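Local atomic coordinates of F5/8 type C domain protein (Bacteroides ovatus, PDB entry 4ZRX), a protein that is a putative alpha-L-fucosidase that probably hydrolyses fucose-containing glycans and carries a C-terminal F5/8 type C domain. Residues Ala18-Lys23 with Ile273-Thr278; Phe516-Phe521 with Pro533-Phe538. All blocks are in the same frame, centred on the assembly; numbering follows the deposited sequence.

Contact 1. Residues Ala18-Lys23 with Ile273-Thr278; sequences ATIEQK and ILEKAT
Lys23 NZ is gripped by three backbone carbonyls of Leu274-Ala277 and by one water. The shortest of its sound bonds runs to Ala277 O at 2.9 Å, in the carbonyl plane and with a C=O...donor angle of 156°. Leu274 O takes a second bond at 3.2 Å from NZ, which lies slightly tilted from that carbonyl's plane, and Glu275 O adds a weak one. The lysine chain is extended beyond CG and carries the ammonium from helix 20-27 across to the carbonyls of the turn Leu274-Ala277. On the way, Lys23 CD passes 3.4 Å from Leu274 O. Leu274 O also accepts from Ala277 N, closing the type I turn, and thus it serves turn and ammonium alike. Three carbonyl oxygens gathered around one amine would be expected to favour its charged form. Water 1 accepts from Lys23 NZ at 3.0 Å and gives a weak bond to Glu275 OE1, a solvent bridge between two opposite charges that do not touch directly.

Beside these polar bonds, Ile20 adds an apolar contact. Its CG1 is anti to the backbone N (chi1 -175°), and Ile20 CD1 beyond it meets Leu274 CB at 3.8 Å, the two side chains crossing at about a right angle. Glu275, bent at chi2, brings OE2 to 3.8 Å from Ile20 CG1. The first turn of helix 20-27 is fixed by a capping box: Thr19 OG1 accepts from Gln22 N at 3.1 Å, and Gln22 OE1 takes a weak bond from Thr19 N. The whole is a lysine ammonium held by the backbone carbonyls of a type I turn, here joining an N-terminal helix to the segment that leads into strand 279-290 of the alpha-L-fucosidase TIM-barrel region.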
loop_
_atom_site.group_PDB
_atom_site.type_symbol
_atom_site.label_atom_id
_atom_site.label_comp_id
_atom_site.label_asym_id
_atom_site.label_seq_id
_atom_site.Cartn_x
_atom_site.Cartn_y
_atom_site.Cartn_z
ATOM N N ALA A 18 -35.307 -13.114 7.143
ATOM C CA ALA A 18 -35.224 -12.258 5.977
ATOM C C ALA A 18 -34.832 -13.072 4.748
ATOM O O ALA A 18 -33.935 -13.900 4.804
ATOM C CB ALA A 18 -34.182 -11.187 6.219
ATOM N N THR A 19 -35.491 -12.815 3.635
ATOM C CA THR A 19 -35.104 -13.395 2.359
ATOM C C THR A 19 -33.877 -12.657 1.838
ATOM O O THR A 19 -33.542 -11.583 2.320
ATOM C CB THR A 19 -36.213 -13.236 1.332
ATOM O OG1 THR A 19 -36.490 -11.848 1.147
ATOM C CG2 THR A 19 -37.502 -13.935 1.808
ATOM N N ILE A 20 -33.212 -13.249 0.866
ATOM C CA ILE A 20 -32.089 -12.595 0.230
ATOM C C ILE A 20 -32.522 -11.263 -0.380
ATOM O O ILE A 20 -31.762 -10.286 -0.344
ATOM C CB ILE A 20 -31.367 -13.534 -0.794
ATOM C CG1 ILE A 20 -30.120 -12.872 -1.374
ATOM C CG2 ILE A 20 -32.280 -13.954 -1.938
ATOM C CD1 ILE A 20 -29.122 -12.409 -0.332
ATOM N N GLU A 21 -33.740 -11.181 -0.906
ATOM C CA GLU A 21 -34.196 -9.911 -1.463
ATOM C C GLU A 21 -34.300 -8.856 -0.363
ATOM O O GLU A 21 -33.902 -7.724 -0.571
ATOM C CB GLU A 21 -35.536 -10.068 -2.203
ATOM C CG GLU A 21 -35.420 -10.887 -3.510
ATOM C CD GLU A 21 -35.374 -12.430 -3.321
ATOM O OE1 GLU A 21 -35.721 -12.986 -2.219
ATOM O OE2 GLU A 21 -34.938 -13.084 -4.302
ATOM N N GLN A 22 -34.799 -9.238 0.803
ATOM C CA GLN A 22 -34.909 -8.306 1.915
ATOM C C GLN A 22 -33.502 -7.895 2.400
ATOM O O GLN A 22 -33.258 -6.737 2.720
ATOM C CB GLN A 22 -35.728 -8.925 3.050
ATOM C CG GLN A 22 -37.190 -8.902 2.721
ATOM C CD GLN A 22 -37.965 -10.055 3.341
ATOM O OE1 GLN A 22 -37.659 -10.506 4.447
ATOM N NE2 GLN A 22 -38.971 -10.546 2.616
ATOM N N LYS A 23 -32.599 -8.863 2.492
ATOM C CA LYS A 23 -31.202 -8.545 2.874
ATOM C C LYS A 23 -30.545 -7.580 1.900
ATOM O O LYS A 23 -29.856 -6.675 2.334
ATOM C CB LYS A 23 -30.326 -9.800 2.984
ATOM C CG LYS A 23 -30.733 -10.695 4.135
ATOM C CD LYS A 23 -29.845 -11.894 4.271
ATOM C CE LYS A 23 -30.338 -12.769 5.384
ATOM N NZ LYS A 23 -29.465 -13.947 5.567
ATOM N N ILE A 273 -22.536 -14.225 -0.209
ATOM C CA ILE A 273 -22.169 -14.319 1.190
ATOM C C ILE A 273 -23.207 -13.699 2.137
ATOM O O ILE A 273 -23.284 -14.090 3.304
ATOM C CB ILE A 273 -20.725 -13.838 1.404
ATOM C CG1 ILE A 273 -20.114 -14.491 2.642
ATOM C CG2 ILE A 273 -20.562 -12.295 1.439
ATOM C CD1 ILE A 273 -18.595 -14.707 2.451
ATOM N N LEU A 274 -24.035 -12.762 1.651
ATOM C CA LEU A 274 -25.187 -12.286 2.446
ATOM C C LEU A 274 -26.102 -13.375 2.927
ATOM O O LEU A 274 -26.723 -13.230 3.987
ATOM C CB LEU A 274 -26.052 -11.309 1.654
ATOM C CG LEU A 274 -25.430 -9.951 1.457
ATOM C CD1 LEU A 274 -26.379 -9.047 0.641
ATOM C CD2 LEU A 274 -25.133 -9.321 2.819
ATOM N N GLU A 275 -26.148 -14.479 2.177
ATOM C CA GLU A 275 -27.055 -15.609 2.476
ATOM C C GLU A 275 -26.990 -16.081 3.915
ATOM O O GLU A 275 -28.021 -16.210 4.544
ATOM C CB GLU A 275 -26.809 -16.794 1.530
ATOM C CG GLU A 275 -27.205 -16.515 0.038
ATOM C CD GLU A 275 -28.695 -16.669 -0.262
ATOM O OE1 GLU A 275 -29.505 -16.881 0.678
ATOM O OE2 GLU A 275 -29.071 -16.571 -1.454
ATOM N N LYS A 276 -25.803 -16.307 4.459
ATOM C CA LYS A 276 -25.739 -16.726 5.850
ATOM C C LYS A 276 -25.486 -15.589 6.822
ATOM O O LYS A 276 -25.462 -15.835 8.021
ATOM C CB LYS A 276 -24.806 -17.926 6.042
ATOM C CG LYS A 276 -25.522 -19.257 5.661
ATOM C CD LYS A 276 -24.670 -20.489 5.843
ATOM C CE LYS A 276 -23.605 -20.571 4.753
ATOM N NZ LYS A 276 -22.793 -21.820 4.920
ATOM N N ALA A 277 -25.396 -14.343 6.345
ATOM C CA ALA A 277 -25.177 -13.232 7.254
ATOM C C ALA A 277 -26.448 -12.847 7.974
ATOM O O ALA A 277 -27.527 -12.906 7.392
ATOM C CB ALA A 277 -24.641 -12.017 6.488
ATOM N N THR A 278 -26.337 -12.442 9.233
ATOM C CA THR A 278 -27.516 -11.929 9.969
ATOM C C THR A 278 -27.402 -10.430 10.235
ATOM O O THR A 278 -28.290 -9.853 10.862
ATOM C CB THR A 278 -27.658 -12.635 11.356
ATOM O OG1 THR A 278 -26.454 -12.418 12.104
ATOM C CG2 THR A 278 -27.910 -14.125 11.190
HETATM O O HOH W 1 -30.858 -14.891 3.058
#

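Contact 2. Residues Phe516-Phe521 with Pro533-Phe538; sequences FRYQFF and PASGEF
The Tyr518 ring is sandwiched, with Gly536 CA over one face and the Phe538 ring over the opposite one, while Phe538 N and water 2 lie at its edge. It fastens a loop to strand 517-523, in the antiparallel five-stranded sheet of the F5/8 type C (discoidin-like) beta-sandwich. Tyr518 and Phe538 form an offset stack, centroids 4.2 Å apart and planes at 21°, in which Tyr518 CD2 stands over the centre of the Phe538 ring. Gly536 CA makes a CH-pi contact with the other face. An alanine in place of Tyr518 would probably leave a gap between Gly536 and Phe538 and deprive water 2 of its phenolic partner.

Backbone bonds frame the ring: Phe538 N gives to Phe516 O at 2.8 Å, and Tyr518 N to Gly536 O at 2.9 Å, the latter donor lying well above the carbonyl plane. Arg517 NH1 forms a salt bridge with Glu537 OE1 at 2.7 Å; the oxygen receives it on its anti lone pair, with NH2 adding a weak second bond. Phe516 CE2 lies over the centre of the guanidinium, and Glu537 CG, anti to its backbone N (chi1 -171°), approaches Phe516 CE1 at 3.4 Å. Glu537 OE2 is hydrogen-bonded to Ser539 OG. Ser535 OG accepts from Glu537 N, an ST turn, and water 2 links Ser535 OG and Tyr518 OH while donating to Glu537 O at 2.7 Å.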
loop_
_atom_site.group_PDB
_atom_site.type_symbol
_atom_site.label_atom_id
_atom_site.label_comp_id
_atom_site.label_asym_id
_atom_site.label_seq_id
_atom_site.Cartn_x
_atom_site.Cartn_y
_atom_site.Cartn_z
ATOM N N PHE A 516 23.795 -24.551 -17.774
ATOM C CA PHE A 516 24.721 -25.266 -16.919
ATOM C C PHE A 516 26.121 -25.347 -17.578
ATOM O O PHE A 516 27.094 -24.787 -17.049
ATOM C CB PHE A 516 24.171 -26.649 -16.597
ATOM C CG PHE A 516 25.095 -27.508 -15.787
ATOM C CD1 PHE A 516 25.710 -27.009 -14.619
ATOM C CD2 PHE A 516 25.366 -28.839 -16.193
ATOM C CE1 PHE A 516 26.570 -27.825 -13.857
ATOM C CE2 PHE A 516 26.211 -29.663 -15.423
ATOM C CZ PHE A 516 26.820 -29.161 -14.274
ATOM N N ARG A 517 26.201 -26.058 -18.698
ATOM C CA ARG A 517 27.455 -26.109 -19.479
ATOM C C ARG A 517 27.420 -24.977 -20.500
ATOM O O ARG A 517 26.382 -24.730 -21.115
ATOM C CB ARG A 517 27.628 -27.465 -20.175
ATOM C CG ARG A 517 27.612 -28.625 -19.206
ATOM C CD ARG A 517 28.384 -29.867 -19.711
ATOM N NE ARG A 517 28.483 -30.866 -18.633
ATOM C CZ ARG A 517 29.273 -30.779 -17.550
ATOM N NH1 ARG A 517 30.098 -29.744 -17.363
ATOM N NH2 ARG A 517 29.239 -31.741 -16.630
ATOM N N TYR A 518 28.521 -24.252 -20.661
ATOM C CA TYR A 518 28.477 -23.109 -21.525
ATOM C C TYR A 518 29.801 -22.835 -22.201
ATOM O O TYR A 518 30.837 -23.335 -21.762
ATOM C CB TYR A 518 28.067 -21.858 -20.729
ATOM C CG TYR A 518 29.131 -21.414 -19.795
ATOM C CD1 TYR A 518 30.147 -20.536 -20.216
ATOM C CD2 TYR A 518 29.165 -21.870 -18.497
ATOM C CE1 TYR A 518 31.202 -20.165 -19.353
ATOM C CE2 TYR A 518 30.197 -21.496 -17.637
ATOM C CZ TYR A 518 31.200 -20.641 -18.067
ATOM O OH TYR A 518 32.204 -20.274 -17.193
ATOM N N GLN A 519 29.726 -22.060 -23.283
ATOM C CA GLN A 519 30.892 -21.441 -23.905
ATOM C C GLN A 519 30.512 -19.996 -24.159
ATOM O O GLN A 519 29.375 -19.692 -24.628
ATOM C CB GLN A 519 31.218 -22.138 -25.217
ATOM C CG GLN A 519 31.749 -23.545 -25.032
ATOM C CD GLN A 519 32.083 -24.245 -26.340
ATOM O OE1 GLN A 519 33.210 -24.157 -26.852
ATOM N NE2 GLN A 519 31.121 -24.975 -26.873
ATOM N N PHE A 520 31.395 -19.102 -23.772
ATOM C CA PHE A 520 31.150 -17.688 -23.899
ATOM C C PHE A 520 32.091 -17.170 -24.977
ATOM O O PHE A 520 33.269 -17.592 -25.042
ATOM C CB PHE A 520 31.438 -17.011 -22.592
ATOM C CG PHE A 520 31.088 -15.567 -22.583
ATOM C CD1 PHE A 520 29.753 -15.159 -22.408
ATOM C CD2 PHE A 520 32.069 -14.605 -22.704
ATOM C CE1 PHE A 520 29.433 -13.813 -22.395
ATOM C CE2 PHE A 520 31.766 -13.250 -22.702
ATOM C CZ PHE A 520 30.436 -12.838 -22.494
ATOM N N PHE A 521 31.558 -16.317 -25.850
ATOM C CA PHE A 521 32.291 -15.821 -27.013
ATOM C C PHE A 521 32.192 -14.312 -27.097
ATOM O O PHE A 521 31.183 -13.711 -26.674
ATOM C CB PHE A 521 31.731 -16.397 -28.313
ATOM C CG PHE A 521 31.726 -17.888 -28.412
ATOM C CD1 PHE A 521 30.682 -18.638 -27.896
ATOM C CD2 PHE A 521 32.742 -18.562 -29.094
ATOM C CE1 PHE A 521 30.651 -20.024 -28.022
ATOM C CE2 PHE A 521 32.724 -19.960 -29.229
ATOM C CZ PHE A 521 31.673 -20.689 -28.708
ATOM N N PRO A 533 38.274 -18.163 -22.630
ATOM C CA PRO A 533 38.487 -19.339 -21.811
ATOM C C PRO A 533 37.788 -19.233 -20.465
ATOM O O PRO A 533 37.826 -18.167 -19.812
ATOM C CB PRO A 533 40.013 -19.363 -21.615
ATOM C CG PRO A 533 40.524 -18.773 -22.857
ATOM C CD PRO A 533 39.561 -17.656 -23.183
ATOM N N ALA A 534 37.188 -20.332 -20.058
ATOM C CA ALA A 534 36.458 -20.376 -18.787
ATOM C C ALA A 534 36.247 -21.841 -18.437
ATOM O O ALA A 534 36.450 -22.728 -19.278
ATOM C CB ALA A 534 35.116 -19.659 -18.937
ATOM N N SER A 535 35.767 -22.078 -17.213
ATOM C CA SER A 535 35.559 -23.446 -16.750
ATOM C C SER A 535 34.507 -24.159 -17.640
ATOM O O SER A 535 34.560 -25.373 -17.807
ATOM C CB SER A 535 35.152 -23.471 -15.276
ATOM O OG SER A 535 33.749 -23.246 -15.154
ATOM N N GLY A 536 33.535 -23.399 -18.175
ATOM C CA GLY A 536 32.470 -23.988 -18.992
ATOM C C GLY A 536 31.349 -24.666 -18.215
ATOM O O GLY A 536 30.486 -25.340 -18.820
ATOM N N GLU A 537 31.373 -24.495 -16.888
ATOM C CA GLU A 537 30.349 -25.059 -16.025
ATOM C C GLU A 537 29.957 -24.039 -14.971
ATOM O O GLU A 537 30.818 -23.467 -14.272
ATOM C CB GLU A 537 30.844 -26.321 -15.367
ATOM C CG GLU A 537 29.769 -27.086 -14.621
ATOM C CD GLU A 537 30.353 -28.321 -13.961
ATOM O OE1 GLU A 537 30.518 -29.320 -14.705
ATOM O OE2 GLU A 537 30.637 -28.276 -12.725
ATOM N N PHE A 538 28.652 -23.780 -14.898
ATOM C CA PHE A 538 28.106 -22.951 -13.816
ATOM C C PHE A 538 27.851 -23.922 -12.688
ATOM O O PHE A 538 26.730 -24.438 -12.518
ATOM C CB PHE A 538 26.801 -22.303 -14.249
ATOM C CG PHE A 538 26.949 -21.229 -15.284
ATOM C CD1 PHE A 538 27.807 -20.150 -15.075
ATOM C CD2 PHE A 538 26.208 -21.287 -16.463
ATOM C CE1 PHE A 538 27.917 -19.147 -16.040
ATOM C CE2 PHE A 538 26.317 -20.291 -17.429
ATOM C CZ PHE A 538 27.193 -19.220 -17.222
HETATM O O HOH W 2 31.868 -20.995 -14.659
#

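How the contacts relate
From the N terminus the chain enters contact 1 almost at once, at residues 18-23, and returns to it only at 273-278. This long loop contains much of the alpha-L-fucosidase region, including several parallel strands of the barrel and their helices. Contact 2 opens later and closes over a short gap: the chain leaves strand 517-523, runs through strand 530-532, and comes back along the loop 533-538. The two lie in series, neither nesting nor crossing, with their centres about 66 Å apart. One therefore ties together parts of the alpha-L-fucosidase region that are far apart in sequence, whereas the other secures a local excursion within the C-terminal F5/8 type C domain.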